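Side-chain contacts in aldehyde dehydrogenase family protein (Pseudomonas syringae pv. tomato, PDB 5IUV), which probably oxidises indole-3-acetaldehyde to the auxin indole-3-acetic acid, using NAD+ as the electron acceptor: residues E64-A69 and S187-P192; G26-A31 and R202-A207. All coordinates share one frame; numbering follows the deposited sequence.

Both contacts lie on the same side of the chain's centre, with their own centres about 12 Å apart and their nearest atoms about 5 Å apart, so they are neighbours that do not touch. They share one piece of the nucleotide-binding domain: strand 187-191 of interaction 1 is followed directly by helix 198-210, which carries 202-207 of interaction 2. Each of these elements is covered by a part of the chain from nearer the N-terminus, helix 56-72 on the strand and strand 27-29 on the helix. Interaction 1 also reaches NAD through Lys-191, whereas interaction 2 lies away from the cofactor and the annotated sites.

Interaction 1 (E64-A69 and S187-P192); sequences ESARSA and SVVLKP. With NAD (nicotinamide-adenine-dinucleotide), chain C.
Ser-187 and Ala-66 make the tight end of this contact, where helix 56-72 meets the start of strand 187-191. The two short axes run nearly antiparallel and come within 7.9 Å, a close approach that small side chains permit. Ser-187 OG donates to Ala-66 O at 2.9 Å. The hydroxyl arrives at 130° to the C=O bond, tilted 19° from the carbonyl plane. It lies anti to its own carbonyl carbon (chi1 -64°), which turns it toward the helix. Beside this bond the CB atoms of Ala-66 and Ser-187 lie 3.7 Å apart, and both residues are buried. A hydroxyl on a short stem suits this place, because it binds a helix carbonyl while its CB still packs against the alanine methyl.

The packing thins away from this point. Val-189 offers its CG2 branch to Ala-66 CB at 4.1 Å, and its branched apolar side chain suits a buried place where it also packs on Leu-220 and Leu-231. On the more open flank, partly exposed Ala-69 only brings its CB to Ser-187 OG at 3.9 Å. Arg-67, whose side chain leaves the helix away from the strand, forms salt bridges with Asp-236 through NE and Asp-238 through NH2.

At the far end of the strand, Lys-191 bends at chi2 and chi3 and brings NZ to the adenosine ribose of NAD, 2.7 Å from O2B and 3.2 Å from O3B. NZ is also hydrogen-bonded to Pro-192 O and Gly-222 O; four oxygens for three N-H groups imply that at least one proton is shared. Such a lysine, holding the ribose hydroxyls at the C-terminal end of a parallel strand, is characteristic of the Rossmann-type NAD-binding domain of aldehyde dehydrogenases.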
loop_
_atom_site.group_PDB
_atom_site.type_symbol
_atom_site.label_atom_id
_atom_site.label_comp_id
_atom_site.label_asym_id
_atom_site.label_seq_id
_atom_site.Cartn_x
_atom_site.Cartn_y
_atom_site.Cartn_z
ATOM N N GLU A 64 -22.561 -13.499 -24.985
ATOM C CA GLU A 64 -23.582 -12.461 -25.176
ATOM C C GLU A 64 -24.337 -12.198 -23.874
ATOM O O GLU A 64 -24.621 -11.052 -23.527
ATOM C CB GLU A 64 -24.573 -12.854 -26.272
ATOM C CG GLU A 64 -24.012 -12.786 -27.685
ATOM C CD GLU A 64 -25.035 -13.189 -28.742
ATOM O OE1 GLU A 64 -26.250 -13.112 -28.464
ATOM O OE2 GLU A 64 -24.624 -13.580 -29.855
ATOM N N SER A 65 -24.663 -13.274 -23.164
ATOM C CA SER A 65 -25.320 -13.184 -21.865
ATOM C C SER A 65 -24.425 -12.496 -20.835
ATOM O O SER A 65 -24.864 -11.596 -20.117
ATOM C CB SER A 65 -25.715 -14.585 -21.389
ATOM O OG SER A 65 -26.118 -14.599 -20.031
ATOM N N ALA A 66 -23.170 -12.932 -20.760
ATOM C CA ALA A 66 -22.194 -12.313 -19.868
ATOM C C ALA A 66 -22.059 -10.809 -20.124
ATOM O O ALA A 66 -22.027 -10.010 -19.186
ATOM C CB ALA A 66 -20.842 -12.984 -20.023
ATOM N N ARG A 67 -21.976 -10.445 -21.401
ATOM C CA ARG A 67 -21.738 -9.062 -21.818
ATOM C C ARG A 67 -22.934 -8.184 -21.485
ATOM O O ARG A 67 -22.787 -7.076 -20.967
ATOM C CB ARG A 67 -21.437 -8.996 -23.322
ATOM C CG ARG A 67 -21.377 -7.584 -23.904
ATOM C CD ARG A 67 -20.183 -6.803 -23.357
ATOM N NE ARG A 67 -18.913 -7.461 -23.656
ATOM C CZ ARG A 67 -17.775 -7.218 -23.016
ATOM N NH1 ARG A 67 -17.744 -6.326 -22.030
ATOM N NH2 ARG A 67 -16.670 -7.872 -23.351
ATOM N N SER A 68 -24.124 -8.685 -21.787
ATOM C CA SER A 68 -25.340 -7.941 -21.501
ATOM C C SER A 68 -25.489 -7.709 -19.998
ATOM O O SER A 68 -25.851 -6.614 -19.562
ATOM C CB SER A 68 -26.556 -8.679 -22.056
ATOM O OG SER A 68 -27.743 -7.983 -21.738
ATOM N N ALA A 69 -25.194 -8.738 -19.208
ATOM C CA ALA A 69 -25.263 -8.614 -17.758
ATOM C C ALA A 69 -24.234 -7.609 -17.233
ATOM O O ALA A 69 -24.554 -6.794 -16.370
ATOM C CB ALA A 69 -25.068 -9.967 -17.094
ATOM N N SER A 187 -18.490 -10.396 -15.282
ATOM C CA SER A 187 -19.264 -11.585 -15.619
ATOM C C SER A 187 -18.276 -12.684 -15.968
ATOM O O SER A 187 -17.245 -12.421 -16.591
ATOM C CB SER A 187 -20.221 -11.332 -16.788
ATOM O OG SER A 187 -21.199 -10.377 -16.440
ATOM N N VAL A 188 -18.585 -13.909 -15.560
ATOM C CA VAL A 188 -17.680 -15.029 -15.773
ATOM C C VAL A 188 -18.366 -16.160 -16.531
ATOM O O VAL A 188 -19.492 -16.533 -16.208
ATOM C CB VAL A 188 -17.140 -15.573 -14.426
ATOM C CG1 VAL A 188 -16.226 -16.796 -14.642
ATOM C CG2 VAL A 188 -16.398 -14.478 -13.688
ATOM N N VAL A 189 -17.686 -16.678 -17.551
ATOM C CA VAL A 189 -18.081 -17.924 -18.191
ATOM C C VAL A 189 -17.095 -19.006 -17.764
ATOM O O VAL A 189 -15.921 -18.991 -18.151
ATOM C CB VAL A 189 -18.116 -17.822 -19.724
ATOM C CG1 VAL A 189 -18.571 -19.154 -20.336
ATOM C CG2 VAL A 189 -19.027 -16.676 -20.160
ATOM N N LEU A 190 -17.589 -19.924 -16.943
ATOM C CA LEU A 190 -16.791 -20.998 -16.371
ATOM C C LEU A 190 -16.875 -22.255 -17.231
ATOM O O LEU A 190 -17.971 -22.706 -17.574
ATOM C CB LEU A 190 -17.271 -21.290 -14.948
ATOM C CG LEU A 190 -16.614 -22.431 -14.175
ATOM C CD1 LEU A 190 -15.128 -22.174 -13.977
ATOM C CD2 LEU A 190 -17.314 -22.587 -12.835
ATOM N N LYS A 191 -15.715 -22.803 -17.579
ATOM C CA LYS A 191 -15.625 -24.016 -18.390
ATOM C C LYS A 191 -14.878 -25.074 -17.593
ATOM O O LYS A 191 -13.650 -25.125 -17.616
ATOM C CB LYS A 191 -14.903 -23.741 -19.718
ATOM C CG LYS A 191 -15.375 -24.577 -20.909
ATOM C CD LYS A 191 -15.136 -26.078 -20.719
ATOM C CE LYS A 191 -13.660 -26.448 -20.720
ATOM N NZ LYS A 191 -13.455 -27.919 -20.549
ATOM N N PRO A 192 -15.622 -25.926 -16.879
ATOM C CA PRO A 192 -15.002 -26.997 -16.100
ATOM C C PRO A 192 -14.413 -28.082 -16.996
ATOM O O PRO A 192 -14.796 -28.221 -18.163
ATOM C CB PRO A 192 -16.172 -27.551 -15.272
ATOM C CG PRO A 192 -17.361 -27.325 -16.150
ATOM C CD PRO A 192 -17.093 -25.993 -16.834
HETATM P PA NAD C . -5.405 -29.665 -19.450
HETATM O O1A NAD C . -4.359 -28.706 -19.872
HETATM O O2A NAD C . -5.504 -30.899 -20.325
HETATM O O5B NAD C . -6.812 -28.951 -19.399
HETATM C C5B NAD C . -7.228 -27.989 -18.408
HETATM C C4B NAD C . -8.531 -27.398 -18.884
HETATM O O4B NAD C . -8.339 -26.837 -20.200
HETATM C C3B NAD C . -9.735 -28.339 -18.999
HETATM O O3B NAD C . -10.938 -27.669 -18.637
HETATM C C2B NAD C . -9.742 -28.702 -20.485
HETATM O O2B NAD C . -11.033 -29.095 -20.941
HETATM C C1B NAD C . -9.280 -27.384 -21.100
HETATM N N9A NAD C . -8.668 -27.455 -22.423
HETATM C C8A NAD C . -8.033 -28.523 -23.001
HETATM N N7A NAD C . -7.665 -28.322 -24.243
HETATM C C5A NAD C . -8.065 -27.014 -24.496
HETATM C C6A NAD C . -7.917 -26.179 -25.622
HETATM N N6A NAD C . -7.371 -26.573 -26.778
HETATM N N1A NAD C . -8.379 -24.909 -25.524
HETATM C C2A NAD C . -8.964 -24.521 -24.386
HETATM N N3A NAD C . -9.172 -25.222 -23.268
HETATM C C4A NAD C . -8.685 -26.471 -23.383
HETATM O O3 NAD C . -5.106 -30.139 -17.946
HETATM P PN NAD C . -5.801 -31.188 -16.950
HETATM O O1N NAD C . -5.389 -32.537 -17.404
HETATM O O2N NAD C . -7.245 -30.873 -16.851
HETATM O O5D NAD C . -5.156 -30.809 -15.538
HETATM C C5D NAD C . -3.852 -31.281 -15.134
HETATM C C4D NAD C . -2.876 -30.139 -15.270
HETATM O O4D NAD C . -3.305 -29.039 -14.434
HETATM C C3D NAD C . -1.455 -30.445 -14.816
HETATM O O3D NAD C . -0.523 -29.964 -15.779
HETATM C C2D NAD C . -1.371 -29.683 -13.489
HETATM O O2D NAD C . -0.073 -29.247 -13.095
HETATM C C1D NAD C . -2.246 -28.440 -13.771
HETATM N N1N NAD C . -2.729 -27.817 -12.467
HETATM C C2N NAD C . -2.179 -26.547 -12.167
HETATM C C3N NAD C . -2.599 -25.868 -11.033
HETATM C C7N NAD C . -2.004 -24.548 -10.613
HETATM O O7N NAD C . -0.977 -24.122 -11.183
HETATM N N7N NAD C . -2.532 -23.944 -9.577
HETATM C C4N NAD C . -3.545 -26.471 -10.202
HETATM C C5N NAD C . -4.047 -27.734 -10.500
HETATM C C6N NAD C . -3.627 -28.391 -11.645
#

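Interaction 2 (G26-A31 and R202-A207)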
loop_
_atom_site.group_PDB
_atom_site.type_symbol
_atom_site.label_atom_id
_atom_site.label_comp_id
_atom_site.label_asym_id
_atom_site.label_seq_id
_atom_site.Cartn_x
_atom_site.Cartn_y
_atom_site.Cartn_z
ATOM N N GLY A 26 -29.241 -17.561 -16.153
ATOM C CA GLY A 26 -30.103 -17.917 -15.044
ATOM C C GLY A 26 -30.870 -19.222 -15.170
ATOM O O GLY A 26 -31.695 -19.518 -14.307
ATOM N N GLU A 27 -30.608 -20.000 -16.224
ATOM C CA GLU A 27 -31.335 -21.257 -16.451
ATOM C C GLU A 27 -30.439 -22.386 -16.935
ATOM O O GLU A 27 -29.524 -22.169 -17.723
ATOM C CB GLU A 27 -32.470 -21.057 -17.471
ATOM C CG GLU A 27 -33.612 -20.182 -16.976
ATOM C CD GLU A 27 -34.747 -20.067 -17.983
ATOM O OE1 GLU A 27 -34.664 -20.689 -19.061
ATOM O OE2 GLU A 27 -35.728 -19.352 -17.692
ATOM N N TYR A 28 -30.716 -23.599 -16.469
ATOM C CA TYR A 28 -30.060 -24.768 -17.028
ATOM C C TYR A 28 -30.560 -24.955 -18.452
ATOM O O TYR A 28 -31.702 -24.625 -18.761
ATOM C CB TYR A 28 -30.304 -26.018 -16.172
ATOM C CG TYR A 28 -29.492 -25.998 -14.895
ATOM C CD1 TYR A 28 -28.112 -26.162 -14.931
ATOM C CD2 TYR A 28 -30.097 -25.781 -13.662
ATOM C CE1 TYR A 28 -27.356 -26.120 -13.770
ATOM C CE2 TYR A 28 -29.349 -25.748 -12.494
ATOM C CZ TYR A 28 -27.981 -25.917 -12.558
ATOM O OH TYR A 28 -27.225 -25.879 -11.411
ATOM N N THR A 29 -29.689 -25.449 -19.323
ATOM C CA THR A 29 -30.010 -25.573 -20.736
ATOM C C THR A 29 -29.193 -26.689 -21.363
ATOM O O THR A 29 -28.060 -26.942 -20.956
ATOM C CB THR A 29 -29.745 -24.244 -21.495
ATOM O OG1 THR A 29 -30.006 -24.421 -22.891
ATOM C CG2 THR A 29 -28.296 -23.803 -21.319
ATOM N N ALA A 30 -29.765 -27.369 -22.349
ATOM C CA ALA A 30 -28.984 -28.310 -23.134
ATOM C C ALA A 30 -28.028 -27.511 -24.003
ATOM O O ALA A 30 -28.206 -26.307 -24.192
ATOM C CB ALA A 30 -29.883 -29.199 -23.984
ATOM N N ALA A 31 -27.001 -28.166 -24.524
ATOM C CA ALA A 31 -26.175 -27.527 -25.536
ATOM C C ALA A 31 -27.025 -27.358 -26.794
ATOM O O ALA A 31 -27.965 -28.120 -27.010
ATOM C CB ALA A 31 -24.927 -28.344 -25.817
ATOM N N ARG A 202 -23.414 -27.656 -10.641
ATOM C CA ARG A 202 -24.279 -27.555 -9.471
ATOM C C ARG A 202 -24.233 -26.175 -8.806
ATOM O O ARG A 202 -25.270 -25.662 -8.386
ATOM C CB ARG A 202 -23.914 -28.650 -8.458
ATOM C CG ARG A 202 -24.753 -28.641 -7.181
ATOM C CD ARG A 202 -26.221 -28.979 -7.447
ATOM N NE ARG A 202 -26.976 -29.033 -6.199
ATOM C CZ ARG A 202 -27.679 -28.019 -5.703
ATOM N NH1 ARG A 202 -27.744 -26.870 -6.357
ATOM N NH2 ARG A 202 -28.322 -28.161 -4.550
ATOM N N ILE A 203 -23.052 -25.559 -8.718
ATOM C CA ILE A 203 -22.957 -24.275 -8.013
ATOM C C ILE A 203 -23.515 -23.104 -8.819
ATOM O O ILE A 203 -23.695 -22.016 -8.273
ATOM C CB ILE A 203 -21.502 -23.932 -7.595
ATOM C CG1 ILE A 203 -20.601 -23.782 -8.819
ATOM C CG2 ILE A 203 -20.967 -24.977 -6.606
ATOM C CD1 ILE A 203 -19.233 -23.201 -8.512
ATOM N N ALA A 204 -23.786 -23.313 -10.108
ATOM C CA ALA A 204 -24.428 -22.271 -10.921
ATOM C C ALA A 204 -25.773 -21.866 -10.314
ATOM O O ALA A 204 -26.118 -20.683 -10.261
ATOM C CB ALA A 204 -24.617 -22.746 -12.362
ATOM N N GLN A 205 -26.510 -22.858 -9.830
ATOM C CA GLN A 205 -27.788 -22.631 -9.164
ATOM C C GLN A 205 -27.618 -21.929 -7.821
ATOM O O GLN A 205 -28.405 -21.050 -7.454
ATOM C CB GLN A 205 -28.515 -23.959 -8.966
ATOM C CG GLN A 205 -29.621 -23.909 -7.933
ATOM C CD GLN A 205 -30.876 -23.266 -8.471
ATOM O OE1 GLN A 205 -31.238 -22.151 -8.085
ATOM N NE2 GLN A 205 -31.561 -23.974 -9.368
ATOM N N LEU A 206 -26.597 -22.338 -7.076
ATOM C CA LEU A 206 -26.323 -21.735 -5.784
ATOM C C LEU A 206 -25.957 -20.260 -5.934
ATOM O O LEU A 206 -26.313 -19.442 -5.083
ATOM C CB LEU A 206 -25.206 -22.489 -5.062
ATOM C CG LEU A 206 -25.498 -23.948 -4.715
ATOM C CD1 LEU A 206 -24.339 -24.543 -3.911
ATOM C CD2 LEU A 206 -26.819 -24.072 -3.948
ATOM N N ALA A 207 -25.260 -19.920 -7.016
ATOM C CA ALA A 207 -24.885 -18.530 -7.263
ATOM C C ALA A 207 -26.134 -17.653 -7.374
ATOM O O ALA A 207 -26.209 -16.585 -6.768
ATOM C CB ALA A 207 -24.032 -18.417 -8.519
#
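Strand 27-29 runs nearly antiparallel to helix 202-207, at 158° between the short axes, and their closest approach of 9.5 Å is wide enough for an aromatic side chain to bridge them. Tyr-28 does so. Its CG lies anti to the carbonyl carbon (chi1 -74°), and the ring extends until its phenol end reaches the helix. There Tyr-28 OH lies 3.4 Å from Gln-205 CB and 4.2 Å from Ala-204 CB. It finds its hydrogen-bond partner one residue before the segment, at Ile-201 O. Tyrosine suits the place because one side chain combines the length to span the gap, a flat apolar body and a polar end for a main-chain carbonyl.

The strand is half of a small antiparallel hairpin with 22-24, near the N-terminus, laid against helix 198-210 of the nucleotide-binding domain. Phe-23 of the partner strand packs edge-to-face with the Tyr-28 ring and also touches Ala-204, so the small Ala-204 side chain meets a residue from each strand of the hairpin.

Gln-205 meets the tyrosine with the base of its side chain. Its CB lies 4.0 Å from Tyr-28 CE2, approaching the ring obliquely, and the two side chains cross at about a right angle. A bend at chi2 carries the amide off from the CB that touches the ring, and the amide and ring planes are 56° apart. The residue is partly exposed, a setting that suits a polar side chain at the border of the contact. Arg-202 turns from the strand, directing its guanidinium group to a salt bridge from NE to Glu-100 of helix 98-109.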